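Long-range contact in DUF5012 domain-containing protein (Bacteroides thetaiotaomicron, PDB 5FQ8), which is an uncharacterised lipoprotein, probably displayed on the bacterial cell surface and carrying an Ig-like domain, with no established biochemical activity: residues G[27-39]-G[57-69]. Residues are numbered along the deposited sequence; the frame is centred on the assembly and turned at random.
Sequences LEKGQPFVEPGYY and VDVNTPGIYNLVY
Both methyls of Val57 reach Phe33: CG2 lies over one face of the ring, while Val57 CG1 is 4.2 Å from Phe33 CB. Val59 sits in the type I turn from Asp58 to Thr61, and its carbonyl faces the type II turn from Glu28 to Gln31. Gly30 N donates to Val59 O at 3.0 Å, with an N-H...O angle of 158°. The same oxygen receives a CA-H...O contact from Lys29, whose side chain, extended as far as CE, passes Pro62 with CD and reaches Asn60 O with CE. Further along, strand 63-72 turns Leu67 inward, and Leu67 CD1 approaches Phe33 CZ obliquely at 3.9 Å. At Tyr69 the hydroxyl donates to Glu35 OE1, modelled at 2.5 Å, in the plane of the phenol ring. A bend at chi2 (56°) swings the Glu35 carboxylate to this hydroxyl, while Gly37 N and Arg83 of strand 78-87 engage OE2. With an alanine here, Tyr69 OH would probably be left without its carboxylate acceptor and Arg83 without its charge mate. Tyr38 CD2 lies 3.7 Å from Tyr69 CE2, the side chains crossing at about a right angle and the rings inclined at 57°. The 28-37 connection, passing from strand 24-27 of one sheet of the Ig-like domain to strand 38-42 of the other, is thus tied to 57-69 by a backbone bond at one end and a carboxylate-hydroxyl bond at the other, with apolar packing of Phe33 between.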
# COMPACT_ATOMS: atom_id res chain seq x y z
N LEU G 27 6.65 -3.54 71.89
CA LEU G 27 6.54 -2.70 73.07
C LEU G 27 6.97 -3.49 74.29
O LEU G 27 6.89 -4.72 74.31
CB LEU G 27 5.11 -2.20 73.26
CG LEU G 27 4.34 -1.55 72.12
CD1 LEU G 27 2.89 -1.45 72.52
CD2 LEU G 27 4.88 -0.19 71.82
N GLU G 28 7.41 -2.78 75.32
CA GLU G 28 7.82 -3.43 76.56
C GLU G 28 6.64 -3.57 77.50
O GLU G 28 5.68 -2.79 77.44
CB GLU G 28 8.95 -2.64 77.24
CG GLU G 28 10.19 -2.46 76.38
CD GLU G 28 11.39 -2.01 77.19
OE1 GLU G 28 11.47 -2.36 78.39
OE2 GLU G 28 12.25 -1.30 76.63
N LYS G 29 6.71 -4.57 78.37
CA LYS G 29 5.62 -4.82 79.31
C LYS G 29 5.33 -3.57 80.11
O LYS G 29 6.22 -3.01 80.76
CB LYS G 29 5.98 -5.98 80.23
CG LYS G 29 4.90 -6.32 81.25
CD LYS G 29 5.37 -7.41 82.20
CE LYS G 29 4.32 -7.77 83.24
NZ LYS G 29 4.89 -7.77 84.61
N GLY G 30 4.09 -3.11 80.05
CA GLY G 30 3.66 -1.92 80.73
C GLY G 30 3.62 -0.68 79.86
O GLY G 30 3.00 0.31 80.25
N GLN G 31 4.26 -0.72 78.71
CA GLN G 31 4.29 0.45 77.86
C GLN G 31 3.00 0.52 77.05
O GLN G 31 2.65 -0.46 76.39
CB GLN G 31 5.50 0.41 76.94
CG GLN G 31 6.16 1.77 76.74
CD GLN G 31 6.82 2.30 78.01
OE1 GLN G 31 6.18 2.49 79.04
NE2 GLN G 31 8.12 2.55 77.92
N PRO G 32 2.25 1.62 77.11
CA PRO G 32 0.95 1.66 76.44
C PRO G 32 1.08 1.54 74.94
O PRO G 32 2.09 1.92 74.35
CB PRO G 32 0.40 3.03 76.83
CG PRO G 32 1.10 3.38 78.08
CD PRO G 32 2.48 2.81 77.94
N PHE G 33 0.05 0.98 74.33
CA PHE G 33 -0.02 0.85 72.88
C PHE G 33 -0.88 1.96 72.30
O PHE G 33 -2.08 2.03 72.59
CB PHE G 33 -0.58 -0.51 72.47
CG PHE G 33 -0.98 -0.56 71.02
CD1 PHE G 33 -0.03 -0.70 70.04
CD2 PHE G 33 -2.31 -0.47 70.65
CE1 PHE G 33 -0.39 -0.75 68.71
CE2 PHE G 33 -2.67 -0.52 69.32
CZ PHE G 33 -1.71 -0.66 68.36
N VAL G 34 -0.28 2.79 71.47
CA VAL G 34 -0.96 3.91 70.84
C VAL G 34 -1.23 3.55 69.40
O VAL G 34 -0.31 3.18 68.66
CB VAL G 34 -0.13 5.20 70.93
CG1 VAL G 34 -0.92 6.36 70.37
CG2 VAL G 34 0.29 5.46 72.36
N GLU G 35 -2.49 3.66 68.99
CA GLU G 35 -2.90 3.33 67.64
C GLU G 35 -2.16 4.20 66.62
O GLU G 35 -2.37 5.41 66.59
CB GLU G 35 -4.41 3.51 67.50
CG GLU G 35 -4.95 3.36 66.10
CD GLU G 35 -4.58 2.04 65.48
OE1 GLU G 35 -4.77 0.99 66.12
OE2 GLU G 35 -4.08 2.04 64.34
N PRO G 36 -1.29 3.61 65.80
CA PRO G 36 -0.56 4.42 64.81
C PRO G 36 -1.44 5.15 63.81
O PRO G 36 -1.06 6.23 63.35
CB PRO G 36 0.32 3.38 64.11
CG PRO G 36 0.46 2.28 65.09
CD PRO G 36 -0.85 2.21 65.80
N GLY G 37 -2.59 4.59 63.45
CA GLY G 37 -3.55 5.26 62.60
C GLY G 37 -3.82 4.50 61.31
O GLY G 37 -3.12 3.56 60.94
N TYR G 38 -4.86 4.95 60.63
CA TYR G 38 -5.28 4.34 59.37
C TYR G 38 -6.25 5.29 58.69
O TYR G 38 -6.84 6.16 59.33
CB TYR G 38 -5.92 2.97 59.59
CG TYR G 38 -6.98 3.00 60.66
CD1 TYR G 38 -8.28 3.31 60.36
CD2 TYR G 38 -6.65 2.72 61.97
CE1 TYR G 38 -9.24 3.35 61.34
CE2 TYR G 38 -7.60 2.75 62.95
CZ TYR G 38 -8.89 3.06 62.63
OH TYR G 38 -9.83 3.09 63.62
N TYR G 39 -6.42 5.10 57.38
CA TYR G 39 -7.34 5.90 56.59
C TYR G 39 -8.17 5.01 55.69
O TYR G 39 -7.64 4.12 55.02
CB TYR G 39 -6.58 6.93 55.74
CG TYR G 39 -7.47 7.67 54.78
CD1 TYR G 39 -8.29 8.69 55.22
CD2 TYR G 39 -7.50 7.34 53.43
CE1 TYR G 39 -9.11 9.37 54.35
CE2 TYR G 39 -8.31 8.01 52.56
CZ TYR G 39 -9.12 9.02 53.02
OH TYR G 39 -9.94 9.69 52.14
N VAL G 57 -4.54 -5.80 72.61
CA VAL G 57 -3.14 -5.82 73.01
C VAL G 57 -3.10 -5.70 74.52
O VAL G 57 -3.42 -4.64 75.08
CB VAL G 57 -2.35 -4.69 72.34
CG1 VAL G 57 -0.93 -4.71 72.84
CG2 VAL G 57 -2.39 -4.84 70.84
N ASP G 58 -2.71 -6.78 75.18
CA ASP G 58 -2.56 -6.79 76.63
C ASP G 58 -1.12 -6.41 76.94
O ASP G 58 -0.23 -7.25 76.93
CB ASP G 58 -2.92 -8.15 77.21
CG ASP G 58 -2.96 -8.15 78.70
OD1 ASP G 58 -2.84 -7.07 79.31
OD2 ASP G 58 -3.14 -9.25 79.28
N VAL G 59 -0.89 -5.12 77.20
CA VAL G 59 0.48 -4.67 77.40
C VAL G 59 1.07 -5.22 78.69
O VAL G 59 2.29 -5.23 78.84
CB VAL G 59 0.54 -3.13 77.39
CG1 VAL G 59 0.15 -2.62 76.02
CG2 VAL G 59 -0.37 -2.56 78.45
N ASN G 60 0.24 -5.67 79.63
CA ASN G 60 0.71 -6.18 80.90
C ASN G 60 0.90 -7.69 80.90
O ASN G 60 1.09 -8.28 81.97
CB ASN G 60 -0.25 -5.78 82.02
CG ASN G 60 -0.18 -4.31 82.36
OD1 ASN G 60 -1.10 -3.56 82.08
ND2 ASN G 60 0.93 -3.89 82.97
N THR G 61 0.84 -8.33 79.74
CA THR G 61 1.08 -9.77 79.61
C THR G 61 1.92 -10.02 78.37
O THR G 61 1.45 -9.81 77.25
CB THR G 61 -0.23 -10.54 79.51
OG1 THR G 61 -0.96 -10.44 80.74
CG2 THR G 61 0.05 -12.00 79.22
N PRO G 62 3.17 -10.45 78.53
CA PRO G 62 4.02 -10.68 77.35
C PRO G 62 3.40 -11.69 76.40
O PRO G 62 2.67 -12.60 76.81
CB PRO G 62 5.32 -11.19 77.96
CG PRO G 62 5.35 -10.59 79.32
CD PRO G 62 3.93 -10.55 79.78
N GLY G 63 3.69 -11.51 75.12
CA GLY G 63 3.21 -12.43 74.10
C GLY G 63 3.06 -11.72 72.77
O GLY G 63 3.59 -10.64 72.55
N ILE G 64 2.32 -12.38 71.88
CA ILE G 64 2.05 -11.88 70.53
C ILE G 64 0.57 -11.55 70.42
O ILE G 64 -0.29 -12.40 70.70
CB ILE G 64 2.45 -12.90 69.46
CG1 ILE G 64 3.89 -13.35 69.66
CG2 ILE G 64 2.30 -12.29 68.09
CD1 ILE G 64 4.35 -14.34 68.62
N TYR G 65 0.27 -10.33 69.98
CA TYR G 65 -1.09 -9.85 69.83
C TYR G 65 -1.29 -9.40 68.40
O TYR G 65 -0.53 -8.56 67.91
CB TYR G 65 -1.38 -8.72 70.81
CG TYR G 65 -1.31 -9.15 72.24
CD1 TYR G 65 -2.39 -9.77 72.86
CD2 TYR G 65 -0.16 -8.96 72.98
CE1 TYR G 65 -2.32 -10.18 74.17
CE2 TYR G 65 -0.08 -9.37 74.30
CZ TYR G 65 -1.17 -9.97 74.88
OH TYR G 65 -1.09 -10.38 76.19
N ASN G 66 -2.29 -9.96 67.73
CA ASN G 66 -2.64 -9.61 66.36
C ASN G 66 -3.92 -8.78 66.35
O ASN G 66 -4.92 -9.15 66.97
CB ASN G 66 -2.84 -10.86 65.51
CG ASN G 66 -1.56 -11.60 65.27
OD1 ASN G 66 -0.89 -11.38 64.27
ND2 ASN G 66 -1.21 -12.49 66.18
N LEU G 67 -3.88 -7.66 65.63
CA LEU G 67 -5.03 -6.80 65.43
C LEU G 67 -5.38 -6.80 63.95
O LEU G 67 -4.50 -6.66 63.11
CB LEU G 67 -4.75 -5.37 65.89
CG LEU G 67 -4.28 -5.16 67.32
CD1 LEU G 67 -3.26 -4.05 67.35
CD2 LEU G 67 -5.45 -4.81 68.19
N VAL G 68 -6.66 -6.99 63.65
CA VAL G 68 -7.14 -7.03 62.27
C VAL G 68 -8.00 -5.80 62.02
O VAL G 68 -8.99 -5.58 62.71
CB VAL G 68 -7.90 -8.32 61.97
CG1 VAL G 68 -8.53 -8.25 60.60
CG2 VAL G 68 -6.96 -9.49 62.04
N TYR G 69 -7.60 -5.01 61.03
CA TYR G 69 -8.32 -3.80 60.65
C TYR G 69 -9.12 -4.08 59.39
O TYR G 69 -8.60 -4.67 58.43
CB TYR G 69 -7.35 -2.65 60.39
CG TYR G 69 -6.51 -2.22 61.56
CD1 TYR G 69 -5.38 -2.92 61.92
CD2 TYR G 69 -6.83 -1.08 62.27
CE1 TYR G 69 -4.60 -2.51 62.97
CE2 TYR G 69 -6.06 -0.67 63.32
CZ TYR G 69 -4.95 -1.39 63.66
OH TYR G 69 -4.18 -0.98 64.71